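Local atomic coordinates of putative thioesterase yhdA (Lactococcus lactis subsp. lactis, PDB entry 3GEK), a protein that probably hydrolyses acyl-CoA thioesters, perhaps 1,4-dihydroxy-2-naphthoyl-CoA, as a hot-dog-fold enzyme of the PaaI family. Residues A51-A56 / I79-L84; I58-A63 / I124-A129; N65-G70 / H107-K112. The protein carries 7 engineered substitutions. All coordinates share one frame; numbering follows the deposited sequence.

Contact 1. Residues A51-A56 / I79-L84; sequences ASLALA and INANHL. Engineered in segment 79-84: Asn-80 (natural residue Ser).
Leu-53 is the one residue of helix segment 51-56 that touches strand segment 79-84, and it meets three strand residues in turn: Ile-79, Ala-81 and His-83. Its CB lies too far back to touch the strand. The branch point comes next, with Leu-53 CG 4.2 Å from Ile-79 CD1, the end of a side chain that rises from the sheet. Beyond it, CD1 alone carries on to the strand. Leu-53 CD1 rests 3.5 Å from Ala-81 CB. The same CD1 also lies 3.6 Å from His-83 CE1, where the leucine and the imidazole cross at about a right angle. In Leu-53, chi1 (-91°) and chi2 (30°) each lie about 30° from a staggered value, and the placing of the methyls may therefore be less sure.

Residue size follows position. A small alanine sits beneath the leucine, and longer side chains stand on its two flanks. The imidazole is held by polar partners at both nitrogens: ND1 bonds to Ser-122 OG, and NE2 makes a weak bond to Glu-57 of the second subunit. Residues 79-82 also pair antiparallel with a strand of that subunit. A long helix wrapped by an antiparallel sheet that continues into a partner is the hallmark of the hot-dog dimer.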
# COMPACT_ATOMS: atom_id res chain seq x y z
N ALA A 51 -3.25 15.20 -7.31
CA ALA A 51 -2.88 16.41 -6.57
C ALA A 51 -2.69 16.11 -5.08
O ALA A 51 -1.72 16.57 -4.48
CB ALA A 51 -3.92 17.50 -6.77
N SER A 52 -3.62 15.35 -4.49
CA SER A 52 -3.51 14.91 -3.10
C SER A 52 -2.30 14.01 -2.86
O SER A 52 -1.59 14.17 -1.86
CB SER A 52 -4.79 14.19 -2.66
OG SER A 52 -5.92 15.05 -2.74
N LEU A 53 -2.07 13.06 -3.77
CA LEU A 53 -0.88 12.21 -3.71
C LEU A 53 0.39 13.03 -3.71
O LEU A 53 1.27 12.82 -2.88
CB LEU A 53 -0.85 11.25 -4.91
CG LEU A 53 -1.47 9.86 -4.85
CD1 LEU A 53 -2.66 9.79 -3.89
CD2 LEU A 53 -1.88 9.47 -6.27
N ALA A 54 0.47 13.97 -4.66
CA ALA A 54 1.61 14.86 -4.78
C ALA A 54 1.78 15.73 -3.54
O ALA A 54 2.90 15.93 -3.07
CB ALA A 54 1.48 15.71 -6.02
N LEU A 55 0.67 16.23 -2.99
CA LEU A 55 0.70 17.02 -1.76
C LEU A 55 1.32 16.21 -0.61
O LEU A 55 2.12 16.74 0.16
CB LEU A 55 -0.72 17.48 -1.38
CG LEU A 55 -1.01 18.06 0.01
CD1 LEU A 55 -0.26 19.34 0.24
CD2 LEU A 55 -2.50 18.29 0.22
N ALA A 56 0.93 14.95 -0.51
CA ALA A 56 1.41 14.07 0.56
C ALA A 56 2.90 13.79 0.44
O ALA A 56 3.62 13.88 1.42
CB ALA A 56 0.65 12.77 0.57
N ILE A 79 4.59 5.07 -1.38
CA ILE A 79 3.39 5.82 -1.09
C ILE A 79 2.16 4.93 -1.27
O ILE A 79 2.01 4.25 -2.29
CB ILE A 79 3.33 7.15 -1.93
CG1 ILE A 79 2.26 8.12 -1.39
CG2 ILE A 79 3.19 6.87 -3.43
CD1 ILE A 79 0.87 7.91 -1.95
N ASN A 80 1.31 4.90 -0.25
CA ASN A 80 0.01 4.23 -0.34
C ASN A 80 -1.10 5.19 0.04
O ASN A 80 -1.01 5.86 1.08
CB ASN A 80 -0.04 3.01 0.59
CG ASN A 80 -1.30 2.18 0.38
OD1 ASN A 80 -1.36 1.36 -0.54
ND2 ASN A 80 -2.30 2.38 1.22
N ALA A 81 -2.14 5.25 -0.78
CA ALA A 81 -3.26 6.14 -0.51
C ALA A 81 -4.60 5.44 -0.66
O ALA A 81 -4.78 4.60 -1.54
CB ALA A 81 -3.21 7.36 -1.41
N ASN A 82 -5.53 5.80 0.22
CA ASN A 82 -6.91 5.40 0.10
C ASN A 82 -7.74 6.68 0.05
O ASN A 82 -7.66 7.50 0.96
CB ASN A 82 -7.32 4.54 1.30
CG ASN A 82 -6.69 3.17 1.27
OD1 ASN A 82 -7.11 2.29 0.51
ND2 ASN A 82 -5.67 2.96 2.11
N HIS A 83 -8.48 6.86 -1.05
CA HIS A 83 -9.36 8.01 -1.21
C HIS A 83 -10.73 7.65 -0.66
O HIS A 83 -11.43 6.81 -1.22
CB HIS A 83 -9.48 8.41 -2.69
CG HIS A 83 -8.17 8.75 -3.33
ND1 HIS A 83 -7.34 9.75 -2.85
CD2 HIS A 83 -7.55 8.25 -4.42
CE1 HIS A 83 -6.27 9.83 -3.61
NE2 HIS A 83 -6.37 8.93 -4.57
N LEU A 84 -11.08 8.27 0.47
CA LEU A 84 -12.28 7.91 1.23
C LEU A 84 -13.53 8.67 0.81
O LEU A 84 -14.60 8.08 0.63
CB LEU A 84 -12.05 8.11 2.73
CG LEU A 84 -11.07 7.23 3.52
CD1 LEU A 84 -10.73 5.92 2.81
CD2 LEU A 84 -9.82 8.00 3.83

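Contact 2. Residues I58-A63 / I124-A129; sequences ITAGMA and ITVVNA
Ala-60 and Val-126 point their side chains at each other across the gap between helix and sheet. The alanine methyl sits over the branch of the valine, slightly nearer CG1: Ala-60 CB is 3.9 Å from Val-126 CG1 and 4.0 Å from Val-126 CB. With CG1 anti to the backbone N (chi1 178°), both methyls of Val-126 face the helix as a blunt, branched surface. So small a residue as Ala-60 suits the helix here, because the short segment axes approach to 9.1 Å. They cross at 46°, the strand running obliquely along the central helix around which the hot-dog sheet curls. Two residues further along the strand, on the same face, Asn-128 also points helixward, but it offers an amide in place of methyls. Its ND2 lies 3.9 Å from Ala-60 CB and 3.3 Å from Ala-60 O, and passes 3.7 Å from Gly-61 N, beside the helix backbone. The firm partner of the buried amide is Ser-64 OG, to which ND2 hydrogen-bonds; one turn beyond Ala-60, that hydroxyl supplies a polar anchor in otherwise apolar packing. Between Val-126 and Asn-128, Val-127 points away from the helix and packs on Asn-82 of the third subunit.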
# COMPACT_ATOMS: atom_id res chain seq x y z
N ILE A 58 5.16 15.51 -1.24
CA ILE A 58 5.92 16.77 -1.15
C ILE A 58 6.04 17.30 0.28
O ILE A 58 7.13 17.71 0.69
CB ILE A 58 5.36 17.86 -2.11
CG1 ILE A 58 5.61 17.45 -3.57
CG2 ILE A 58 6.00 19.23 -1.83
CD1 ILE A 58 4.81 18.23 -4.59
N THR A 59 4.94 17.29 1.03
CA THR A 59 4.95 17.75 2.42
C THR A 59 5.72 16.81 3.35
O THR A 59 6.39 17.25 4.28
CB THR A 59 3.52 17.97 2.98
OG1 THR A 59 2.74 16.78 2.80
CG2 THR A 59 2.84 19.16 2.29
N ALA A 60 5.62 15.50 3.09
CA ALA A 60 6.38 14.50 3.84
C ALA A 60 7.88 14.73 3.65
O ALA A 60 8.64 14.70 4.61
CB ALA A 60 5.99 13.09 3.42
N GLY A 61 8.27 14.97 2.40
CA GLY A 61 9.65 15.28 2.05
C GLY A 61 10.16 16.56 2.69
O GLY A 61 11.30 16.62 3.14
N MSE A 62 9.32 17.57 2.72
CA MSE A 62 9.65 18.85 3.36
C MSE A 62 9.83 18.68 4.87
O MSE A 62 10.78 19.19 5.45
CB MSE A 62 8.57 19.90 3.08
CG MSE A 62 8.40 20.29 1.62
SE MSE A 62 6.90 21.54 1.38
CE MSE A 62 7.77 23.12 2.11
N ALA A 63 8.92 17.95 5.48
CA ALA A 63 8.95 17.64 6.92
C ALA A 63 10.19 16.84 7.31
O ALA A 63 10.86 17.17 8.28
CB ALA A 63 7.68 16.91 7.34
N ILE A 124 -3.14 8.62 3.72
CA ILE A 124 -1.94 8.37 2.92
C ILE A 124 -0.75 8.07 3.83
O ILE A 124 -0.54 8.75 4.85
CB ILE A 124 -1.61 9.58 2.00
CG1 ILE A 124 -2.80 9.91 1.10
CG2 ILE A 124 -0.32 9.33 1.20
CD1 ILE A 124 -2.55 10.98 0.06
N THR A 125 -0.00 7.03 3.47
CA THR A 125 1.25 6.71 4.14
C THR A 125 2.40 6.91 3.16
O THR A 125 2.34 6.44 2.02
CB THR A 125 1.27 5.26 4.69
OG1 THR A 125 0.21 5.11 5.65
CG2 THR A 125 2.59 4.96 5.39
N VAL A 126 3.43 7.64 3.60
CA VAL A 126 4.61 7.88 2.79
C VAL A 126 5.85 7.36 3.49
O VAL A 126 6.10 7.68 4.66
CB VAL A 126 4.81 9.40 2.49
CG1 VAL A 126 6.07 9.63 1.68
CG2 VAL A 126 3.60 9.98 1.77
N VAL A 127 6.63 6.55 2.77
CA VAL A 127 7.95 6.15 3.24
C VAL A 127 9.00 6.94 2.46
O VAL A 127 9.02 6.91 1.23
CB VAL A 127 8.20 4.62 3.05
CG1 VAL A 127 9.56 4.23 3.60
CG2 VAL A 127 7.09 3.80 3.69
N ASN A 128 9.84 7.67 3.19
CA ASN A 128 10.96 8.40 2.61
C ASN A 128 12.27 7.66 2.82
O ASN A 128 12.50 7.08 3.88
CB ASN A 128 11.07 9.81 3.22
CG ASN A 128 9.96 10.76 2.76
OD1 ASN A 128 9.40 10.62 1.67
ND2 ASN A 128 9.66 11.75 3.59
N ALA A 129 13.14 7.67 1.81
CA ALA A 129 14.51 7.21 1.98
C ALA A 129 15.36 8.38 2.44
O ALA A 129 15.21 9.50 1.95
CB ALA A 129 15.06 6.63 0.68

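Contact 3. Residues N65-G70 / H107-K112; sequences NAIGSG and HVWEIK. Engineered in segment 65-70: Gly-70 (natural residue Ser).
Ile-67, in the last turn of helix 49-68, makes the apolar part of this contact by reaching the rings of two strand residues, Trp-109 and His-107. The tip of the isoleucine and the indole come from opposite directions. The methyl Ile-67 CD1 stops at the rim of the ring system, near its plane, 3.6 Å from Trp-109 CZ2 and 3.8 Å from Trp-109 CH2. The other branch serves the histidine: Ile-67 CG2 lies 4.3 Å from His-107 CE1, a looser and oblique approach. With chi1 at -68°, CG1 stands anti to the carbonyl carbon, leading CD1 to the indole, and CG2 anti to the backbone N, beside the histidine. A beta-branched residue fits because its two arms can address two rings.

Hydrogen bonds fix the rings themselves. Trp-109 NE1 and His-107 ND1 both bond to Ser-64 OG, just before the helix segment, and His-107 NE2 has a second anchor in Asn-102 OD1. These buried polar atoms are thus satisfied, while the carbon rim of the indole remains for packing.

Charge appears further along the strand. Lys-112 NZ forms a 2.8 Å salt bridge with Glu-110 OE2, meeting it from above the carboxylate plane, 40° out. Lys-112 and Gln-123 of the third subunit hold Glu-110 OE1, so the carboxylate is shared across an interface.

The helix ends here, as Ser-69 takes a positive phi. Around the contact, Ala-60 and Ala-63 of the same helix touch Trp-109, Tyr-28 of strand 28-35 touches Ile-67, Phe-30 meets the indole edge-to-face, and Leu-99 of strand 92-102 packs against both rings.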
# COMPACT_ATOMS: atom_id res chain seq x y z
N ASN A 65 13.07 16.59 5.65
CA ASN A 65 14.24 17.46 5.47
C ASN A 65 14.43 18.47 6.61
O ASN A 65 15.55 18.69 7.06
CB ASN A 65 14.18 18.19 4.12
CG ASN A 65 14.51 17.28 2.95
OD1 ASN A 65 15.04 16.19 3.12
ND2 ASN A 65 14.21 17.75 1.74
N ALA A 66 13.33 19.05 7.07
CA ALA A 66 13.33 19.96 8.21
C ALA A 66 13.80 19.30 9.51
O ALA A 66 14.54 19.90 10.28
CB ALA A 66 11.96 20.58 8.39
N ILE A 67 13.36 18.06 9.75
CA ILE A 67 13.77 17.27 10.91
C ILE A 67 15.27 16.96 10.88
O ILE A 67 15.97 17.09 11.89
CB ILE A 67 12.96 15.95 11.02
CG1 ILE A 67 11.49 16.24 11.36
CG2 ILE A 67 13.57 15.00 12.06
CD1 ILE A 67 10.57 15.05 11.20
N GLY A 68 15.76 16.54 9.71
CA GLY A 68 17.17 16.20 9.53
C GLY A 68 18.10 17.40 9.54
O GLY A 68 19.13 17.38 10.21
N SER A 69 17.71 18.44 8.80
CA SER A 69 18.47 19.69 8.67
C SER A 69 19.96 19.45 8.38
O SER A 69 20.79 19.41 9.30
CB SER A 69 18.27 20.59 9.89
OG SER A 69 18.86 21.87 9.68
N GLY A 70 20.29 19.28 7.10
CA GLY A 70 21.67 19.09 6.68
C GLY A 70 22.22 17.69 6.88
O GLY A 70 23.09 17.25 6.12
N HIS A 107 12.04 7.37 6.91
CA HIS A 107 10.96 7.99 7.68
C HIS A 107 9.63 7.44 7.18
O HIS A 107 9.43 7.33 5.97
CB HIS A 107 10.95 9.52 7.54
CG HIS A 107 11.95 10.23 8.40
ND1 HIS A 107 12.28 11.55 8.21
CD2 HIS A 107 12.70 9.79 9.44
CE1 HIS A 107 13.19 11.91 9.10
NE2 HIS A 107 13.46 10.86 9.86
N VAL A 108 8.75 7.07 8.10
CA VAL A 108 7.40 6.63 7.73
C VAL A 108 6.38 7.61 8.28
O VAL A 108 6.24 7.74 9.50
CB VAL A 108 7.09 5.19 8.22
CG1 VAL A 108 5.75 4.72 7.68
CG2 VAL A 108 8.20 4.22 7.81
N TRP A 109 5.69 8.31 7.38
CA TRP A 109 4.69 9.31 7.75
C TRP A 109 3.28 8.80 7.57
O TRP A 109 2.96 8.19 6.54
CB TRP A 109 4.85 10.58 6.91
CG TRP A 109 6.05 11.40 7.25
CD1 TRP A 109 7.26 11.38 6.62
CD2 TRP A 109 6.15 12.38 8.29
NE1 TRP A 109 8.11 12.28 7.21
CE2 TRP A 109 7.46 12.91 8.23
CE3 TRP A 109 5.27 12.87 9.26
CZ2 TRP A 109 7.91 13.90 9.12
CZ3 TRP A 109 5.71 13.85 10.14
CH2 TRP A 109 7.02 14.36 10.06
N GLU A 110 2.43 9.06 8.55
CA GLU A 110 1.00 8.84 8.44
C GLU A 110 0.34 10.19 8.18
O GLU A 110 0.42 11.09 9.03
CB GLU A 110 0.47 8.20 9.72
CG GLU A 110 -1.04 8.06 9.81
CD GLU A 110 -1.48 7.78 11.23
OE1 GLU A 110 -1.31 6.63 11.70
OE2 GLU A 110 -1.99 8.72 11.89
N ILE A 111 -0.29 10.33 7.02
CA ILE A 111 -0.80 11.61 6.56
C ILE A 111 -2.30 11.58 6.30
O ILE A 111 -2.80 10.76 5.52
CB ILE A 111 -0.03 12.11 5.31
CG1 ILE A 111 1.45 12.31 5.64
CG2 ILE A 111 -0.65 13.40 4.75
CD1 ILE A 111 2.39 12.25 4.44
N LYS A 112 -3.03 12.48 6.95
CA LYS A 112 -4.46 12.60 6.73
C LYS A 112 -4.77 13.86 5.92
O LYS A 112 -4.37 14.96 6.29
CB LYS A 112 -5.21 12.60 8.07
CG LYS A 112 -5.09 11.28 8.83
CD LYS A 112 -6.04 11.22 10.02
CE LYS A 112 -5.69 10.08 10.97
NZ LYS A 112 -4.35 10.29 11.62

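The three contacts follow one another along helix 49-68 and land on three successive strands of one antiparallel sheet, 73-83, 120-131 and 106-115. Centres of contacts 1 and 2 are 11 Å apart, those of contacts 2 and 3 only 6 Å, and those of contacts 1 and 3 about 16 Å. Probable backbone hydrogen bonds tie the strands: Asn-80 O to Thr-125 N (2.8 Å) joins contacts 1 and 2, and Val-126 O to Trp-109 N (2.8 Å) joins contacts 2 and 3. Hot-dog thioesterases generally form their active sites at subunit interfaces, and contact 1 borders such an interface through His-83 and Glu-57 of the second subunit.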